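Local coordinates for protein probable aromatic acid decarboxylase (Aquifex aeolicus, PDB 2EJB) that probably acts as a flavin prenyltransferase, joining a dimethylallyl group from dimethylallyl monophosphate to FMN to make the prenylated cofactor used by UbiD decarboxylases, at residues I63-S75 with N103-L115. Residues are numbered along the deposited sequence; the frame is centred on the assembly and turned at random.
Sequences IHEENDFTSPLAS and NKNLIHRVGEVAL
Leu106 pushes its two methyl groups into the turn-rich segment 65-74. Its CG stands anti to the backbone N (chi1 176°), which carries CD2 mainly against carbonyl oxygens of the turns, 3.4 Å from Glu65 O, and onto Ser71 CB, while CD1 meets Ala74 CB. At the same residue the start of helix 106-117 is tied to the loop: Leu106 N donates to Glu66 O at 2.9 Å, nearly straight at 171°. Asn105 caps the same turn, its OD1 accepting from His108 N at 2.7 Å almost in line with the side-chain C=O (174°). Phe69 lies against this helix start, one ring face over Leu106 CA and its CZ 3.5 Å from Asn105 C. One turn on, Arg109 bends at chi2; its CG packs on Ala74 CB, its NE gives a weak hydrogen bond to Ala74 O (NE to O 3.4 Å) at the guanidinium edge, and its NH1 forms a salt bridge to Glu112. Val110 CG2 touches Leu73 CB at 3.9 Å, continuing the apolar contact of Leu106 CD1. Glu66 also touches Ser36, a predicted FMN-binding residue. The contact thus joins the loop after edge strand 61-65 to helix 106-117 in a Rossmann-like flavoprotein fold, beside its probable FMN site.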
# COMPACT_ATOMS: atom_id res chain seq x y z
N ILE A 63 -7.30 12.52 -25.60
CA ILE A 63 -7.29 13.22 -24.32
C ILE A 63 -8.57 14.00 -24.07
O ILE A 63 -9.09 14.67 -24.96
CB ILE A 63 -6.10 14.19 -24.23
CG1 ILE A 63 -4.80 13.42 -24.45
CG2 ILE A 63 -6.09 14.89 -22.88
CD1 ILE A 63 -3.56 14.29 -24.46
N HIS A 64 -9.06 13.92 -22.83
CA HIS A 64 -10.28 14.62 -22.44
C HIS A 64 -9.98 15.58 -21.29
O HIS A 64 -9.25 15.24 -20.36
CB HIS A 64 -11.34 13.60 -21.99
CG HIS A 64 -11.64 12.55 -23.01
ND1 HIS A 64 -12.84 12.48 -23.68
CD2 HIS A 64 -10.88 11.52 -23.48
CE1 HIS A 64 -12.81 11.46 -24.52
NE2 HIS A 64 -11.64 10.86 -24.42
N GLU A 65 -10.56 16.78 -21.37
CA GLU A 65 -10.36 17.79 -20.34
C GLU A 65 -10.99 17.36 -19.03
O GLU A 65 -12.15 16.93 -19.00
CB GLU A 65 -10.97 19.12 -20.78
CG GLU A 65 -10.15 19.85 -21.83
CD GLU A 65 -8.86 20.41 -21.26
OE1 GLU A 65 -8.03 19.63 -20.76
OE2 GLU A 65 -8.69 21.65 -21.30
N GLU A 66 -10.23 17.48 -17.95
CA GLU A 66 -10.71 17.08 -16.62
C GLU A 66 -12.00 17.77 -16.23
O GLU A 66 -12.67 17.35 -15.30
CB GLU A 66 -9.64 17.38 -15.57
CG GLU A 66 -9.37 18.86 -15.38
CD GLU A 66 -8.39 19.13 -14.26
OE1 GLU A 66 -8.73 18.84 -13.09
OE2 GLU A 66 -7.28 19.62 -14.54
N ASN A 67 -12.35 18.83 -16.95
CA ASN A 67 -13.57 19.57 -16.64
C ASN A 67 -14.65 19.39 -17.70
O ASN A 67 -15.76 19.89 -17.54
CB ASN A 67 -13.25 21.06 -16.51
CG ASN A 67 -12.76 21.67 -17.81
OD1 ASN A 67 -11.82 21.17 -18.44
ND2 ASN A 67 -13.40 22.76 -18.23
N ASP A 68 -14.33 18.68 -18.77
CA ASP A 68 -15.29 18.48 -19.86
C ASP A 68 -16.28 17.35 -19.66
O ASP A 68 -16.00 16.19 -19.98
CB ASP A 68 -14.54 18.28 -21.17
CG ASP A 68 -15.48 18.00 -22.33
OD1 ASP A 68 -16.63 18.47 -22.26
OD2 ASP A 68 -15.07 17.34 -23.30
N PHE A 69 -17.46 17.70 -19.15
CA PHE A 69 -18.52 16.73 -18.90
C PHE A 69 -19.32 16.35 -20.14
O PHE A 69 -20.34 15.66 -20.03
CB PHE A 69 -19.47 17.24 -17.82
CG PHE A 69 -18.84 17.35 -16.46
CD1 PHE A 69 -17.87 18.31 -16.21
CD2 PHE A 69 -19.22 16.49 -15.44
CE1 PHE A 69 -17.28 18.41 -14.95
CE2 PHE A 69 -18.64 16.58 -14.18
CZ PHE A 69 -17.67 17.55 -13.93
N THR A 70 -18.88 16.81 -21.31
CA THR A 70 -19.58 16.47 -22.55
C THR A 70 -18.86 15.25 -23.10
O THR A 70 -19.35 14.55 -23.99
CB THR A 70 -19.50 17.60 -23.61
OG1 THR A 70 -18.18 17.69 -24.14
CG2 THR A 70 -19.89 18.93 -22.99
N SER A 71 -17.67 15.00 -22.55
CA SER A 71 -16.83 13.88 -22.93
C SER A 71 -17.64 12.60 -23.09
O SER A 71 -18.59 12.36 -22.34
CB SER A 71 -15.76 13.66 -21.85
OG SER A 71 -15.02 12.48 -22.11
N PRO A 72 -17.29 11.77 -24.08
CA PRO A 72 -18.01 10.52 -24.30
C PRO A 72 -17.96 9.65 -23.05
O PRO A 72 -18.92 8.96 -22.71
CB PRO A 72 -17.25 9.88 -25.45
CG PRO A 72 -16.72 11.05 -26.20
CD PRO A 72 -16.24 11.95 -25.09
N LEU A 73 -16.82 9.70 -22.36
CA LEU A 73 -16.61 8.91 -21.15
C LEU A 73 -17.64 9.17 -20.07
O LEU A 73 -17.82 8.35 -19.17
CB LEU A 73 -15.22 9.17 -20.58
CG LEU A 73 -14.00 8.86 -21.45
CD1 LEU A 73 -12.74 9.11 -20.64
CD2 LEU A 73 -14.05 7.41 -21.94
N ALA A 74 -18.32 10.31 -20.14
CA ALA A 74 -19.32 10.65 -19.14
C ALA A 74 -20.68 10.08 -19.48
O ALA A 74 -21.67 10.36 -18.79
CB ALA A 74 -19.40 12.16 -18.98
N SER A 75 -20.74 9.29 -20.54
CA SER A 75 -22.00 8.68 -20.96
C SER A 75 -21.94 7.17 -20.79
O SER A 75 -21.04 6.51 -21.31
CB SER A 75 -22.29 9.02 -22.43
OG SER A 75 -22.41 10.42 -22.61
N ASN A 103 -19.19 14.42 -7.48
CA ASN A 103 -18.44 14.63 -8.71
C ASN A 103 -17.98 16.06 -8.93
O ASN A 103 -18.76 16.93 -9.31
CB ASN A 103 -19.28 14.13 -9.90
CG ASN A 103 -19.44 12.62 -9.90
OD1 ASN A 103 -19.07 11.95 -8.93
ND2 ASN A 103 -20.01 12.08 -10.97
N LYS A 104 -16.69 16.30 -8.68
CA LYS A 104 -16.10 17.62 -8.84
C LYS A 104 -15.45 17.78 -10.21
O LYS A 104 -15.24 18.90 -10.67
CB LYS A 104 -15.05 17.86 -7.75
CG LYS A 104 -14.35 19.21 -7.86
CD LYS A 104 -13.56 19.50 -6.59
CE LYS A 104 -12.79 20.81 -6.69
NZ LYS A 104 -12.08 21.09 -5.41
N ASN A 105 -15.13 16.66 -10.85
CA ASN A 105 -14.51 16.68 -12.18
C ASN A 105 -14.98 15.49 -13.01
O ASN A 105 -15.70 14.62 -12.52
CB ASN A 105 -12.98 16.65 -12.06
CG ASN A 105 -12.47 15.36 -11.45
OD1 ASN A 105 -13.10 14.31 -11.56
ND2 ASN A 105 -11.30 15.43 -10.80
N LEU A 106 -14.54 15.45 -14.26
CA LEU A 106 -14.89 14.37 -15.17
C LEU A 106 -14.49 13.01 -14.62
O LEU A 106 -15.24 12.04 -14.72
CB LEU A 106 -14.21 14.59 -16.52
CG LEU A 106 -14.42 13.49 -17.57
CD1 LEU A 106 -15.90 13.32 -17.86
CD2 LEU A 106 -13.66 13.84 -18.84
N ILE A 107 -13.30 12.95 -14.03
CA ILE A 107 -12.78 11.71 -13.46
C ILE A 107 -13.76 11.09 -12.46
O ILE A 107 -13.99 9.88 -12.47
CB ILE A 107 -11.42 11.96 -12.75
CG1 ILE A 107 -10.38 12.38 -13.80
CG2 ILE A 107 -10.96 10.71 -12.01
CD1 ILE A 107 -8.99 12.59 -13.21
N HIS A 108 -14.33 11.92 -11.60
CA HIS A 108 -15.27 11.43 -10.61
C HIS A 108 -16.49 10.89 -11.34
O HIS A 108 -17.00 9.82 -11.01
CB HIS A 108 -15.66 12.56 -9.66
CG HIS A 108 -14.49 13.19 -8.96
ND1 HIS A 108 -14.55 14.42 -8.36
CD2 HIS A 108 -13.23 12.73 -8.78
CE1 HIS A 108 -13.38 14.71 -7.83
NE2 HIS A 108 -12.56 13.70 -8.07
N ARG A 109 -16.93 11.62 -12.35
CA ARG A 109 -18.09 11.22 -13.14
C ARG A 109 -17.87 9.85 -13.79
O ARG A 109 -18.76 8.99 -13.77
CB ARG A 109 -18.37 12.26 -14.23
CG ARG A 109 -19.46 11.86 -15.22
CD ARG A 109 -20.82 11.69 -14.54
NE ARG A 109 -21.83 11.21 -15.47
CZ ARG A 109 -23.08 10.88 -15.13
NH1 ARG A 109 -23.47 10.98 -13.87
NH2 ARG A 109 -23.92 10.44 -16.05
N VAL A 110 -16.68 9.66 -14.36
CA VAL A 110 -16.35 8.40 -15.02
C VAL A 110 -16.39 7.24 -14.03
O VAL A 110 -16.76 6.12 -14.38
CB VAL A 110 -14.96 8.47 -15.69
CG1 VAL A 110 -14.62 7.12 -16.33
CG2 VAL A 110 -14.95 9.58 -16.73
N GLY A 111 -16.01 7.51 -12.79
CA GLY A 111 -16.04 6.47 -11.78
C GLY A 111 -17.49 6.12 -11.47
O GLY A 111 -17.84 4.96 -11.32
N GLU A 112 -18.33 7.14 -11.38
CA GLU A 112 -19.75 6.94 -11.10
C GLU A 112 -20.41 6.17 -12.24
O GLU A 112 -21.25 5.30 -12.00
CB GLU A 112 -20.44 8.29 -10.89
CG GLU A 112 -21.96 8.25 -11.03
CD GLU A 112 -22.58 9.62 -10.92
OE1 GLU A 112 -22.11 10.54 -11.63
OE2 GLU A 112 -23.54 9.78 -10.14
N VAL A 113 -20.04 6.50 -13.47
CA VAL A 113 -20.60 5.83 -14.65
C VAL A 113 -20.16 4.37 -14.69
O VAL A 113 -20.98 3.49 -14.96
CB VAL A 113 -20.17 6.52 -15.96
CG1 VAL A 113 -20.73 5.76 -17.16
CG2 VAL A 113 -20.65 7.97 -15.98
N ALA A 114 -18.88 4.13 -14.43
CA ALA A 114 -18.36 2.76 -14.43
C ALA A 114 -19.13 1.93 -13.41
O ALA A 114 -19.53 0.80 -13.69
CB ALA A 114 -16.87 2.76 -14.08
N LEU A 115 -19.33 2.50 -12.22
CA LEU A 115 -20.04 1.81 -11.15
C LEU A 115 -21.49 1.49 -11.49
O LEU A 115 -21.94 0.36 -11.30
CB LEU A 115 -19.99 2.63 -9.85
CG LEU A 115 -18.59 2.76 -9.22
CD1 LEU A 115 -18.62 3.70 -8.01
CD2 LEU A 115 -18.11 1.38 -8.81